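Local coordinates for factor essential for expression of methicillin resistance (Staphylococcus aureus, PDB 1LRZ), which adds the second and third glycines of the pentaglycine bridge in staphylococcal peptidoglycan, taking them from glycyl-tRNA, at residues G190-L196 and L237-I243; N182-V186 and H338-A344; V63-K68 and H100-Y104. All coordinates share one frame; numbering follows the deposited sequence.

Contact 1. Residues G190-L196 and L237-I243; sequences GVKVRFL and LVPLAYI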
ATOM      1  N   GLY A 190      16.147  17.683   6.421  1.00 36.70           N
ATOM      2  CA  GLY A 190      15.131  18.709   6.610  1.00 34.43           C
ATOM      3  C   GLY A 190      13.703  18.364   6.198  1.00 31.82           C
ATOM      4  O   GLY A 190      12.795  19.172   6.386  1.00 31.19           O
ATOM      5  N   VAL A 191      13.494  17.179   5.633  1.00 27.51           N
ATOM      6  CA  VAL A 191      12.155  16.768   5.225  1.00 26.00           C
ATOM      7  C   VAL A 191      11.391  16.204   6.419  1.00 27.15           C
ATOM      8  O   VAL A 191      11.961  15.471   7.230  1.00 29.77           O
ATOM      9  CB  VAL A 191      12.211  15.683   4.125  1.00 24.03           C
ATOM     10  CG1 VAL A 191      10.805  15.120   3.870  1.00 25.76           C
ATOM     11  CG2 VAL A 191      12.789  16.289   2.833  1.00 22.17           C
ATOM     12  N   LYS A 192      10.109  16.551   6.523  1.00 24.44           N
ATOM     13  CA  LYS A 192       9.259  16.059   7.608  1.00 25.28           C
ATOM     14  C   LYS A 192       8.015  15.371   7.049  1.00 22.14           C
ATOM     15  O   LYS A 192       7.677  15.538   5.875  1.00 18.48           O
ATOM     16  CB  LYS A 192       8.855  17.215   8.535  1.00 25.38           C
ATOM     17  CG  LYS A 192      10.054  17.824   9.243  1.00 31.10           C
ATOM     18  CD  LYS A 192       9.726  19.039  10.108  1.00 36.06           C
ATOM     19  CE  LYS A 192      11.017  19.553  10.765  1.00 39.34           C
ATOM     20  NZ  LYS A 192      10.852  20.769  11.605  1.00 43.73           N
ATOM     21  N   VAL A 193       7.342  14.590   7.884  1.00 19.64           N
ATOM     22  CA  VAL A 193       6.134  13.897   7.451  1.00 18.53           C
ATOM     23  C   VAL A 193       4.999  14.142   8.441  1.00 21.14           C
ATOM     24  O   VAL A 193       5.179  14.005   9.655  1.00 18.42           O
ATOM     25  CB  VAL A 193       6.381  12.368   7.330  1.00 19.15           C
ATOM     26  CG1 VAL A 193       5.065  11.627   7.048  1.00 19.93           C
ATOM     27  CG2 VAL A 193       7.385  12.094   6.223  1.00 20.72           C
ATOM     28  N   ARG A 194       3.846  14.543   7.919  1.00 16.20           N
ATOM     29  CA  ARG A 194       2.673  14.762   8.752  1.00 20.32           C
ATOM     30  C   ARG A 194       1.524  14.033   8.087  1.00 21.62           C
ATOM     31  O   ARG A 194       1.614  13.659   6.910  1.00 22.35           O
ATOM     32  CB  ARG A 194       2.345  16.256   8.901  1.00 19.95           C
ATOM     33  CG  ARG A 194       1.881  16.991   7.645  1.00 22.37           C
ATOM     34  CD  ARG A 194       1.920  18.499   7.925  1.00 26.42           C
ATOM     35  NE  ARG A 194       1.515  19.340   6.802  1.00 24.43           N
ATOM     36  CZ  ARG A 194       0.254  19.561   6.458  1.00 26.28           C
ATOM     37  NH1 ARG A 194      -0.027  20.338   5.419  1.00 24.18           N
ATOM     38  NH2 ARG A 194      -0.729  19.006   7.154  1.00 25.55           N
ATOM     39  N   PHE A 195       0.448  13.823   8.831  1.00 21.77           N
ATOM     40  CA  PHE A 195      -0.699  13.128   8.283  1.00 23.15           C
ATOM     41  C   PHE A 195      -1.836  14.095   8.018  1.00 26.81           C
ATOM     42  O   PHE A 195      -2.269  14.829   8.909  1.00 28.40           O
ATOM     43  CB  PHE A 195      -1.128  12.022   9.240  1.00 22.48           C
ATOM     44  CG  PHE A 195      -0.043  11.025   9.518  1.00 22.31           C
ATOM     45  CD1 PHE A 195       0.746  11.139  10.661  1.00 22.46           C
ATOM     46  CD2 PHE A 195       0.204   9.981   8.629  1.00 17.15           C
ATOM     47  CE1 PHE A 195       1.773  10.227  10.915  1.00 24.46           C
ATOM     48  CE2 PHE A 195       1.227   9.063   8.871  1.00 21.85           C
ATOM     49  CZ  PHE A 195       2.012   9.186  10.018  1.00 20.55           C
ATOM     50  N   LEU A 196      -2.312  14.077   6.779  1.00 25.79           N
ATOM     51  CA  LEU A 196      -3.374  14.956   6.324  1.00 27.65           C
ATOM     52  C   LEU A 196      -4.777  14.522   6.728  1.00 30.74           C
ATOM     53  O   LEU A 196      -5.092  13.326   6.756  1.00 29.88           O
ATOM     54  CB  LEU A 196      -3.315  15.080   4.799  1.00 24.73           C
ATOM     55  CG  LEU A 196      -1.984  15.518   4.185  1.00 22.52           C
ATOM     56  CD1 LEU A 196      -2.140  15.662   2.668  1.00 22.43           C
ATOM     57  CD2 LEU A 196      -1.551  16.840   4.795  1.00 24.24           C
ATOM     58  N   LEU A 237      -4.384   6.312   6.429  1.00 18.54           N
ATOM     59  CA  LEU A 237      -3.501   7.410   6.796  1.00 16.78           C
ATOM     60  C   LEU A 237      -2.991   8.010   5.497  1.00 17.41           C
ATOM     61  O   LEU A 237      -2.792   7.290   4.510  1.00 12.83           O
ATOM     62  CB  LEU A 237      -2.326   6.912   7.653  1.00 19.81           C
ATOM     63  CG  LEU A 237      -2.628   6.593   9.122  1.00 19.41           C
ATOM     64  CD1 LEU A 237      -1.376   6.028   9.797  1.00 21.65           C
ATOM     65  CD2 LEU A 237      -3.107   7.871   9.824  1.00 18.74           C
ATOM     66  N   VAL A 238      -2.787   9.326   5.507  1.00 15.62           N
ATOM     67  CA  VAL A 238      -2.333  10.061   4.331  1.00 15.66           C
ATOM     68  C   VAL A 238      -1.061  10.838   4.657  1.00 19.13           C
ATOM     69  O   VAL A 238      -1.095  12.056   4.856  1.00 19.16           O
ATOM     70  CB  VAL A 238      -3.415  11.074   3.853  1.00 20.12           C
ATOM     71  CG1 VAL A 238      -2.972  11.761   2.554  1.00 18.24           C
ATOM     72  CG2 VAL A 238      -4.750  10.358   3.644  1.00 19.19           C
ATOM     73  N   PRO A 239       0.081  10.139   4.733  1.00 17.15           N
ATOM     74  CA  PRO A 239       1.318  10.858   5.042  1.00 18.39           C
ATOM     75  C   PRO A 239       1.737  11.808   3.919  1.00 19.32           C
ATOM     76  O   PRO A 239       1.604  11.489   2.738  1.00 18.17           O
ATOM     77  CB  PRO A 239       2.329   9.734   5.255  1.00 18.80           C
ATOM     78  CG  PRO A 239       1.814   8.632   4.334  1.00 17.30           C
ATOM     79  CD  PRO A 239       0.324   8.690   4.573  1.00 18.18           C
ATOM     80  N   LEU A 240       2.224  12.981   4.311  1.00 20.95           N
ATOM     81  CA  LEU A 240       2.712  13.997   3.387  1.00 19.20           C
ATOM     82  C   LEU A 240       4.143  14.357   3.798  1.00 20.72           C
ATOM     83  O   LEU A 240       4.390  14.724   4.953  1.00 18.64           O
ATOM     84  CB  LEU A 240       1.852  15.275   3.449  1.00 17.42           C
ATOM     85  CG  LEU A 240       2.547  16.493   2.792  1.00 21.17           C
ATOM     86  CD1 LEU A 240       2.506  16.339   1.269  1.00 18.36           C
ATOM     87  CD2 LEU A 240       1.893  17.813   3.215  1.00 18.81           C
ATOM     88  N   ALA A 241       5.083  14.225   2.867  1.00 16.37           N
ATOM     89  CA  ALA A 241       6.467  14.594   3.133  1.00 14.33           C
ATOM     90  C   ALA A 241       6.491  16.055   2.713  1.00 18.31           C
ATOM     91  O   ALA A 241       5.926  16.414   1.665  1.00 14.24           O
ATOM     92  CB  ALA A 241       7.421  13.774   2.259  1.00 13.47           C
ATOM     93  N   TYR A 242       7.141  16.897   3.507  1.00 18.48           N
ATOM     94  CA  TYR A 242       7.168  18.318   3.200  1.00 22.94           C
ATOM     95  C   TYR A 242       8.327  19.031   3.885  1.00 23.22           C
ATOM     96  O   TYR A 242       9.017  18.471   4.736  1.00 22.93           O
ATOM     97  CB  TYR A 242       5.867  18.948   3.679  1.00 19.66           C
ATOM     98  CG  TYR A 242       5.787  18.972   5.188  1.00 24.04           C
ATOM     99  CD1 TYR A 242       6.235  20.083   5.911  1.00 25.15           C
ATOM    100  CD2 TYR A 242       5.344  17.852   5.901  1.00 23.21           C
ATOM    101  CE1 TYR A 242       6.247  20.082   7.306  1.00 26.56           C
ATOM    102  CE2 TYR A 242       5.356  17.836   7.298  1.00 27.93           C
ATOM    103  CZ  TYR A 242       5.809  18.956   7.993  1.00 28.93           C
ATOM    104  OH  TYR A 242       5.827  18.951   9.370  1.00 27.35           O
ATOM    105  N   ILE A 243       8.521  20.286   3.509  1.00 26.47           N
ATOM    106  CA  ILE A 243       9.557  21.097   4.113  1.00 25.70           C
ATOM    107  C   ILE A 243       8.890  22.351   4.654  1.00 25.00           C
ATOM    108  O   ILE A 243       8.119  22.995   3.943  1.00 24.42           O
ATOM    109  CB  ILE A 243      10.612  21.543   3.088  1.00 29.27           C
ATOM    110  CG1 ILE A 243      11.347  20.324   2.518  1.00 31.50           C
ATOM    111  CG2 ILE A 243      11.587  22.518   3.750  1.00 25.97           C
ATOM    112  CD1 ILE A 243      12.341  20.670   1.413  1.00 33.03           C
TER
HETATM  113  O   HOH W   1      -3.904  10.913   7.521  1.00 15.58           O
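Lys192 O is held twice by the neighbouring strand: Tyr242 N donates to it at 2.8 Å, and Ala241 CA brings a C-H to within 3.1 Å of the same oxygen. The pairing is antiparallel. Lys192 N returns a bond to Tyr242 O, an exchange that Arg194 and Leu240 repeat two residues on. Past the last regular pair, Leu196 N still reaches Val238 O at 3.0 Å with an almost straight N-H (178°), and a water joins Leu196 O to Val238 N. On one face of the sheet the Tyr242 ring lies between two side chains. Its chi1 of 69° swings it across the strand boundary, with Lys192 CB 3.6 Å from CZ on one side and Arg194 CD 3.6 Å from CE2 on the other. The guanidinium plane is turned 71° from the ring, and with Arg194 CZ 5.6 Å from the ring centroid any cation-pi attraction is weak at most. On the opposite face Pro239 CB fits against Val193 CG1 (3.8 Å) and the Phe195 ring, under helix 341-355. Strand 192-195 is an edge strand of its mixed sheet, held to strand 236-244 by backbone bonds, while salt bridges lead outward from Arg194 to Glu310 and Glu200 and from Lys192 to Glu247.

Contact 2. Residues N182-V186 and H338-A344; sequences NTKKV and HFAGSYA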
ATOM      1  N   ASN A 182      19.226   6.935  -0.299  1.00 16.49           N
ATOM      2  CA  ASN A 182      18.144   7.914  -0.269  1.00 16.87           C
ATOM      3  C   ASN A 182      17.377   7.895   1.053  1.00 18.26           C
ATOM      4  O   ASN A 182      16.942   8.943   1.543  1.00 18.55           O
ATOM      5  CB  ASN A 182      17.199   7.675  -1.457  1.00 18.01           C
ATOM      6  CG  ASN A 182      17.784   8.204  -2.772  1.00 21.59           C
ATOM      7  OD1 ASN A 182      17.680   7.574  -3.822  1.00 27.39           O
ATOM      8  ND2 ASN A 182      18.394   9.361  -2.705  1.00 18.46           N
ATOM      9  N   THR A 183      17.221   6.711   1.640  1.00 17.00           N
ATOM     10  CA  THR A 183      16.521   6.604   2.915  1.00 18.73           C
ATOM     11  C   THR A 183      17.359   7.284   4.004  1.00 18.72           C
ATOM     12  O   THR A 183      16.830   8.049   4.816  1.00 20.59           O
ATOM     13  CB  THR A 183      16.242   5.114   3.268  1.00 19.20           C
ATOM     14  OG1 THR A 183      15.316   4.575   2.316  1.00 19.39           O
ATOM     15  CG2 THR A 183      15.641   4.984   4.671  1.00 20.39           C
ATOM     16  N   LYS A 184      18.665   7.023   4.014  1.00 16.88           N
ATOM     17  CA  LYS A 184      19.537   7.666   5.000  1.00 21.46           C
ATOM     18  C   LYS A 184      19.468   9.177   4.769  1.00 21.27           C
ATOM     19  O   LYS A 184      19.443   9.955   5.718  1.00 24.02           O
ATOM     20  CB  LYS A 184      20.997   7.208   4.843  1.00 22.52           C
ATOM     21  CG  LYS A 184      21.285   5.780   5.320  1.00 27.04           C
ATOM     22  CD  LYS A 184      22.770   5.425   5.159  1.00 27.32           C
ATOM     23  CE  LYS A 184      23.665   6.381   5.954  1.00 31.05           C
ATOM     24  NZ  LYS A 184      25.112   5.982   5.985  1.00 33.48           N
ATOM     25  N   LYS A 185      19.420   9.587   3.504  1.00 21.47           N
ATOM     26  CA  LYS A 185      19.361  11.015   3.188  1.00 27.60           C
ATOM     27  C   LYS A 185      18.185  11.748   3.841  1.00 30.73           C
ATOM     28  O   LYS A 185      18.383  12.758   4.513  1.00 31.84           O
ATOM     29  CB  LYS A 185      19.298  11.257   1.676  1.00 26.30           C
ATOM     30  CG  LYS A 185      19.298  12.746   1.343  1.00 32.07           C
ATOM     31  CD  LYS A 185      18.697  13.056  -0.020  1.00 34.94           C
ATOM     32  CE  LYS A 185      19.542  12.544  -1.160  1.00 37.20           C
ATOM     33  NZ  LYS A 185      18.986  12.975  -2.472  1.00 36.34           N
ATOM     34  N   VAL A 186      16.965  11.258   3.646  1.00 30.56           N
ATOM     35  CA  VAL A 186      15.815  11.939   4.225  1.00 34.38           C
ATOM     36  C   VAL A 186      15.792  11.930   5.733  1.00 37.96           C
ATOM     37  O   VAL A 186      15.183  12.800   6.347  1.00 41.14           O
ATOM     38  CB  VAL A 186      14.473  11.368   3.733  1.00 33.41           C
ATOM     39  CG1 VAL A 186      14.214  11.846   2.343  1.00 32.39           C
ATOM     40  CG2 VAL A 186      14.465   9.853   3.829  1.00 27.30           C
ATOM     41  N   HIS A 338      14.816  15.532  -5.755  1.00 30.27           N
ATOM     42  CA  HIS A 338      16.109  15.489  -5.095  1.00 30.55           C
ATOM     43  C   HIS A 338      16.009  15.585  -3.574  1.00 28.35           C
ATOM     44  O   HIS A 338      16.980  15.305  -2.872  1.00 28.14           O
ATOM     45  CB  HIS A 338      17.052  16.570  -5.664  1.00 33.12           C
ATOM     46  CG  HIS A 338      16.566  17.973  -5.471  1.00 34.98           C
ATOM     47  ND1 HIS A 338      16.883  18.727  -4.360  1.00 35.36           N
ATOM     48  CD2 HIS A 338      15.776  18.757  -6.244  1.00 35.48           C
ATOM     49  CE1 HIS A 338      16.309  19.913  -4.457  1.00 37.65           C
ATOM     50  NE2 HIS A 338      15.631  19.957  -5.591  1.00 36.95           N
ATOM     51  N   PHE A 339      14.841  15.965  -3.062  1.00 25.78           N
ATOM     52  CA  PHE A 339      14.658  16.036  -1.608  1.00 27.04           C
ATOM     53  C   PHE A 339      14.283  14.656  -1.052  1.00 26.27           C
ATOM     54  O   PHE A 339      14.226  14.465   0.164  1.00 23.59           O
ATOM     55  CB  PHE A 339      13.579  17.053  -1.227  1.00 28.59           C
ATOM     56  CG  PHE A 339      14.075  18.473  -1.174  1.00 33.08           C
ATOM     57  CD1 PHE A 339      13.599  19.427  -2.072  1.00 33.22           C
ATOM     58  CD2 PHE A 339      15.014  18.859  -0.219  1.00 35.76           C
ATOM     59  CE1 PHE A 339      14.056  20.758  -2.017  1.00 35.26           C
ATOM     60  CE2 PHE A 339      15.479  20.181  -0.152  1.00 34.19           C
ATOM     61  CZ  PHE A 339      14.997  21.129  -1.053  1.00 35.54           C
ATOM     62  N   ALA A 340      14.006  13.711  -1.951  1.00 23.70           N
ATOM     63  CA  ALA A 340      13.679  12.335  -1.561  1.00 22.06           C
ATOM     64  C   ALA A 340      12.419  12.179  -0.711  1.00 20.33           C
ATOM     65  O   ALA A 340      12.350  11.312   0.171  1.00 16.92           O
ATOM     66  CB  ALA A 340      14.873  11.714  -0.827  1.00 19.08           C
ATOM     67  N   GLY A 341      11.421  13.013  -0.981  1.00 17.92           N
ATOM     68  CA  GLY A 341      10.182  12.928  -0.234  1.00 16.77           C
ATOM     69  C   GLY A 341       9.560  11.544  -0.328  1.00 19.08           C
ATOM     70  O   GLY A 341       8.953  11.052   0.625  1.00 18.90           O
ATOM     71  N   SER A 342       9.724  10.909  -1.483  1.00 17.15           N
ATOM     72  CA  SER A 342       9.173   9.583  -1.720  1.00 18.76           C
ATOM     73  C   SER A 342       9.690   8.568  -0.698  1.00 20.33           C
ATOM     74  O   SER A 342       8.942   7.729  -0.184  1.00 20.07           O
ATOM     75  CB  SER A 342       9.563   9.121  -3.124  1.00 20.31           C
ATOM     76  OG  SER A 342       8.900   7.910  -3.432  1.00 34.04           O
ATOM     77  N   TYR A 343      10.991   8.639  -0.437  1.00 19.20           N
ATOM     78  CA  TYR A 343      11.644   7.752   0.501  1.00 17.86           C
ATOM     79  C   TYR A 343      11.199   8.040   1.930  1.00 18.03           C
ATOM     80  O   TYR A 343      11.118   7.125   2.755  1.00 17.78           O
ATOM     81  CB  TYR A 343      13.159   7.903   0.361  1.00 20.02           C
ATOM     82  CG  TYR A 343      13.657   7.426  -0.986  1.00 23.06           C
ATOM     83  CD1 TYR A 343      13.891   6.073  -1.214  1.00 24.28           C
ATOM     84  CD2 TYR A 343      13.857   8.319  -2.046  1.00 25.28           C
ATOM     85  CE1 TYR A 343      14.309   5.607  -2.454  1.00 25.63           C
ATOM     86  CE2 TYR A 343      14.282   7.856  -3.310  1.00 26.87           C
ATOM     87  CZ  TYR A 343      14.506   6.496  -3.495  1.00 27.22           C
ATOM     88  OH  TYR A 343      14.954   6.002  -4.698  1.00 32.54           O
ATOM     89  N   ALA A 344      10.909   9.308   2.219  1.00 14.38           N
ATOM     90  CA  ALA A 344      10.460   9.721   3.556  1.00 15.78           C
ATOM     91  C   ALA A 344       9.081   9.130   3.821  1.00 16.71           C
ATOM     92  O   ALA A 344       8.826   8.579   4.897  1.00 16.52           O
ATOM     93  CB  ALA A 344      10.406  11.260   3.650  1.00 15.69           C
TER
HETATM   94  O   HOH W   2      12.462   4.777   2.245  1.00 16.24           O
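Asn182 sits over Tyr343 where helix 177-187 packs on the first turn of helix 341-355, in a domain of the acetyltransferase-like (GNAT) fold expected of the FemABX family. Its CB stands 3.3 Å from the ring centroid, 6° off the normal, a CH-pi contact over the ring face. The amide is tilted 35° from the ring, and its OD1 lies 3.4 Å from Tyr343 CZ. Thr183 comes next. Its OG1 approaches the ring obliquely, nearest CD1, and accepts a hydrogen bond from a water that also donates to Tyr343 O, so one water ties the two helices together; the hydroxyl is hydrogen-bonded to Arg179 O in its own helix as well. Lys185 reaches along the helix surface to the 3-10 turn, its chain bending at chi3 (-68°) so that NZ donates to His338 O at 3.1 Å. Val186 faces the helix start. Its CG2 lies 3.9 Å from Ala344 N and also touches Tyr343 CB, while CG1 rests 4.1 Å from Ala344 CB. Ala340 is the N-cap of helix 341-355, and its O accepts the first helical bond, from Ala344 N at 3.2 Å.

Contact 3. Residues V63-K68 and H100-Y104; sequences VMKVFK and HRCLY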
ATOM      1  N   VAL A  63     -28.685  -5.896 -12.508  1.00 21.47           N
ATOM      2  CA  VAL A  63     -28.320  -6.111 -13.902  1.00 20.32           C
ATOM      3  C   VAL A  63     -29.448  -6.872 -14.586  1.00 23.06           C
ATOM      4  O   VAL A  63     -30.163  -7.657 -13.951  1.00 21.71           O
ATOM      5  CB  VAL A  63     -27.011  -6.935 -14.058  1.00 23.17           C
ATOM      6  CG1 VAL A  63     -25.838  -6.160 -13.471  1.00 24.53           C
ATOM      7  CG2 VAL A  63     -27.163  -8.305 -13.371  1.00 21.51           C
ATOM      8  N   MET A  64     -29.601  -6.633 -15.886  1.00 19.01           N
ATOM      9  CA  MET A  64     -30.631  -7.286 -16.674  1.00 20.11           C
ATOM     10  C   MET A  64     -32.043  -7.218 -16.053  1.00 19.01           C
ATOM     11  O   MET A  64     -32.758  -8.227 -15.962  1.00 18.70           O
ATOM     12  CB  MET A  64     -30.214  -8.735 -16.960  1.00 13.41           C
ATOM     13  CG  MET A  64     -28.896  -8.834 -17.760  1.00 20.69           C
ATOM     14  SD  MET A  64     -28.953  -8.040 -19.418  1.00 10.42           S
ATOM     15  CE  MET A  64     -29.711  -9.348 -20.298  1.00 17.82           C
ATOM     16  N   LYS A  65     -32.413  -6.017 -15.610  1.00 19.37           N
ATOM     17  CA  LYS A  65     -33.735  -5.724 -15.061  1.00 21.76           C
ATOM     18  C   LYS A  65     -34.112  -6.238 -13.678  1.00 21.40           C
ATOM     19  O   LYS A  65     -34.403  -5.451 -12.779  1.00 22.33           O
ATOM     20  CB  LYS A  65     -34.820  -6.197 -16.043  1.00 26.28           C
ATOM     21  CG  LYS A  65     -34.543  -5.891 -17.502  1.00 30.15           C
ATOM     22  CD  LYS A  65     -34.462  -4.408 -17.762  1.00 36.03           C
ATOM     23  CE  LYS A  65     -34.399  -4.150 -19.260  1.00 42.00           C
ATOM     24  NZ  LYS A  65     -34.276  -2.699 -19.572  1.00 48.74           N
ATOM     25  N   VAL A  66     -34.150  -7.556 -13.518  1.00 20.11           N
ATOM     26  CA  VAL A  66     -34.553  -8.135 -12.243  1.00 20.09           C
ATOM     27  C   VAL A  66     -33.466  -8.923 -11.538  1.00 21.64           C
ATOM     28  O   VAL A  66     -33.685  -9.416 -10.434  1.00 26.11           O
ATOM     29  CB  VAL A  66     -35.756  -9.093 -12.412  1.00 20.86           C
ATOM     30  CG1 VAL A  66     -36.999  -8.317 -12.791  1.00 20.38           C
ATOM     31  CG2 VAL A  66     -35.428 -10.157 -13.469  1.00 16.93           C
ATOM     32  N   PHE A  67     -32.302  -9.049 -12.159  1.00 20.64           N
ATOM     33  CA  PHE A  67     -31.221  -9.818 -11.551  1.00 19.06           C
ATOM     34  C   PHE A  67     -30.167  -8.971 -10.852  1.00 19.44           C
ATOM     35  O   PHE A  67     -30.269  -7.745 -10.783  1.00 17.51           O
ATOM     36  CB  PHE A  67     -30.553 -10.702 -12.605  1.00 18.58           C
ATOM     37  CG  PHE A  67     -31.474 -11.724 -13.203  1.00 20.32           C
ATOM     38  CD1 PHE A  67     -32.191 -11.441 -14.358  1.00 18.93           C
ATOM     39  CD2 PHE A  67     -31.650 -12.962 -12.587  1.00 22.47           C
ATOM     40  CE1 PHE A  67     -33.084 -12.378 -14.901  1.00 20.18           C
ATOM     41  CE2 PHE A  67     -32.539 -13.909 -13.118  1.00 25.16           C
ATOM     42  CZ  PHE A  67     -33.256 -13.612 -14.279  1.00 20.00           C
ATOM     43  N   LYS A  68     -29.146  -9.639 -10.329  1.00 21.45           N
ATOM     44  CA  LYS A  68     -28.081  -8.942  -9.625  1.00 21.15           C
ATOM     45  C   LYS A  68     -26.710  -9.537  -9.892  1.00 21.18           C
ATOM     46  O   LYS A  68     -26.551 -10.755 -10.037  1.00 20.58           O
ATOM     47  CB  LYS A  68     -28.342  -8.974  -8.117  1.00 21.59           C
ATOM     48  CG  LYS A  68     -29.557  -8.178  -7.683  1.00 24.91           C
ATOM     49  CD  LYS A  68     -29.907  -8.510  -6.260  1.00 33.51           C
ATOM     50  CE  LYS A  68     -31.189  -7.831  -5.817  1.00 33.31           C
ATOM     51  NZ  LYS A  68     -31.526  -8.293  -4.440  1.00 35.16           N
ATOM     52  N   HIS A 100     -31.134 -14.550  -3.931  1.00 18.50           N
ATOM     53  CA  HIS A 100     -31.235 -13.118  -4.149  1.00 19.54           C
ATOM     54  C   HIS A 100     -31.175 -12.685  -5.604  1.00 18.75           C
ATOM     55  O   HIS A 100     -30.631 -11.626  -5.924  1.00 20.59           O
ATOM     56  CB  HIS A 100     -30.161 -12.411  -3.328  1.00 19.54           C
ATOM     57  CG  HIS A 100     -30.305 -12.622  -1.850  1.00 24.15           C
ATOM     58  ND1 HIS A 100     -31.154 -11.866  -1.069  1.00 23.92           N
ATOM     59  CD2 HIS A 100     -29.718 -13.513  -1.014  1.00 24.65           C
ATOM     60  CE1 HIS A 100     -31.081 -12.280   0.184  1.00 25.94           C
ATOM     61  NE2 HIS A 100     -30.215 -13.278   0.245  1.00 27.99           N
ATOM     62  N   ARG A 101     -31.743 -13.518  -6.471  1.00 19.45           N
ATOM     63  CA  ARG A 101     -31.840 -13.241  -7.906  1.00 21.67           C
ATOM     64  C   ARG A 101     -30.502 -12.909  -8.563  1.00 23.36           C
ATOM     65  O   ARG A 101     -30.399 -11.999  -9.393  1.00 19.48           O
ATOM     66  CB  ARG A 101     -32.842 -12.094  -8.133  1.00 21.45           C
ATOM     67  CG  ARG A 101     -34.243 -12.380  -7.554  1.00 26.36           C
ATOM     68  CD  ARG A 101     -35.285 -11.279  -7.843  1.00 23.11           C
ATOM     69  NE  ARG A 101     -36.616 -11.718  -7.420  1.00 21.32           N
ATOM     70  CZ  ARG A 101     -37.757 -11.102  -7.720  1.00 24.45           C
ATOM     71  NH1 ARG A 101     -38.913 -11.596  -7.279  1.00 17.90           N
ATOM     72  NH2 ARG A 101     -37.750  -9.992  -8.457  1.00 21.14           N
ATOM     73  N   CYS A 102     -29.474 -13.662  -8.197  1.00 22.50           N
ATOM     74  CA  CYS A 102     -28.169 -13.429  -8.769  1.00 20.49           C
ATOM     75  C   CYS A 102     -28.139 -13.914 -10.211  1.00 20.24           C
ATOM     76  O   CYS A 102     -28.682 -14.976 -10.529  1.00 21.15           O
ATOM     77  CB  CYS A 102     -27.108 -14.168  -7.950  1.00 21.23           C
ATOM     78  SG  CYS A 102     -25.441 -14.022  -8.621  1.00 24.55           S
ATOM     79  N   LEU A 103     -27.518 -13.125 -11.084  1.00 17.96           N
ATOM     80  CA  LEU A 103     -27.364 -13.492 -12.486  1.00 19.50           C
ATOM     81  C   LEU A 103     -26.022 -14.214 -12.613  1.00 20.60           C
ATOM     82  O   LEU A 103     -25.910 -15.224 -13.309  1.00 20.68           O
ATOM     83  CB  LEU A 103     -27.350 -12.250 -13.384  1.00 19.85           C
ATOM     84  CG  LEU A 103     -26.967 -12.541 -14.838  1.00 18.78           C
ATOM     85  CD1 LEU A 103     -27.900 -13.599 -15.435  1.00 20.63           C
ATOM     86  CD2 LEU A 103     -27.038 -11.246 -15.647  1.00 22.50           C
ATOM     87  N   TYR A 104     -24.997 -13.659 -11.968  1.00 20.55           N
ATOM     88  CA  TYR A 104     -23.671 -14.269 -11.948  1.00 20.94           C
ATOM     89  C   TYR A 104     -22.896 -13.792 -10.728  1.00 20.77           C
ATOM     90  O   TYR A 104     -23.055 -12.653 -10.289  1.00 20.34           O
ATOM     91  CB  TYR A 104     -22.884 -13.996 -13.242  1.00 22.52           C
ATOM     92  CG  TYR A 104     -22.409 -12.581 -13.462  1.00 19.95           C
ATOM     93  CD1 TYR A 104     -21.051 -12.257 -13.377  1.00 22.67           C
ATOM     94  CD2 TYR A 104     -23.298 -11.584 -13.827  1.00 21.71           C
ATOM     95  CE1 TYR A 104     -20.596 -10.960 -13.669  1.00 23.77           C
ATOM     96  CE2 TYR A 104     -22.865 -10.289 -14.117  1.00 24.00           C
ATOM     97  CZ  TYR A 104     -21.514  -9.984 -14.039  1.00 24.72           C
ATOM     98  OH  TYR A 104     -21.101  -8.707 -14.335  1.00 25.12           O
TER
HETATM   99  O   HOH W   3     -35.572  -8.217  -8.930  1.00 21.27           O
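Lys68 lies along the backbone of His100 and Arg101, where strands 67-78 and 102-107 are the two parallel strands of a beta-alpha-beta crossover with helix 83-98 between them. From CB, which stands 3.9 Å from Arg101 O, the chain runs out almost straight beyond CG (chi2 168°) and passes over the carbonyl of His100. CG is 4.0 Å from His100 O, and CD comes nearest to that oxygen at 3.2 Å. CE and NZ then move off again, and the ammonium ends in a salt bridge with Glu39 of strand 39-46, two strands across the sheet. The backbone beneath is joined twice: Lys68 N makes a weak, bent bond to Arg101 O (124° at the hydrogen), whereas Leu103 N meets Lys68 O at 2.8 Å and nearly straight. Phe67 CB touches Leu103 CB at 3.6 Å, with the two side chains at about a right angle. Leu103 CD2 goes further, to the turn between the antiparallel strands 52-63 and 67-78, 3.7 Å from both Val63 CG2 and Met64 CG, and helix 403-411 covers this patch. At the outer end a water accepts from Arg101 NH2 and donates to Val66 O. The start of the strand pair thus rests on one weak and one sound backbone bond, together with lysine methylenes over a carbonyl and a leucine set against the hairpin, while the lysine's charge is met by Glu39 beyond the pair.

From the N terminus, contact 3 comes first: its loop runs from 63-68 through helix 83-98 to 100-104 and is shut before the others open. Contact 2 opens at 182-186, and contact 1 opens at 190-196 and closes at 237-243 inside it; the chain then runs through the long helices 245-272 and 277-307 and strands 310-320 and 325-332 before 338-344 closes contact 2. Contacts 1 and 2 touch, with Ala241 CB against Gly341 O and Ile243 CD1 against Phe339 CE2, so the sheet of strands 192-195 and 236-244 is joined to the helices over it. Contact 3 serves the sheet of strands 67-78 and 102-107 across the chain's centre, about 46 Å from contact 1, centre to centre.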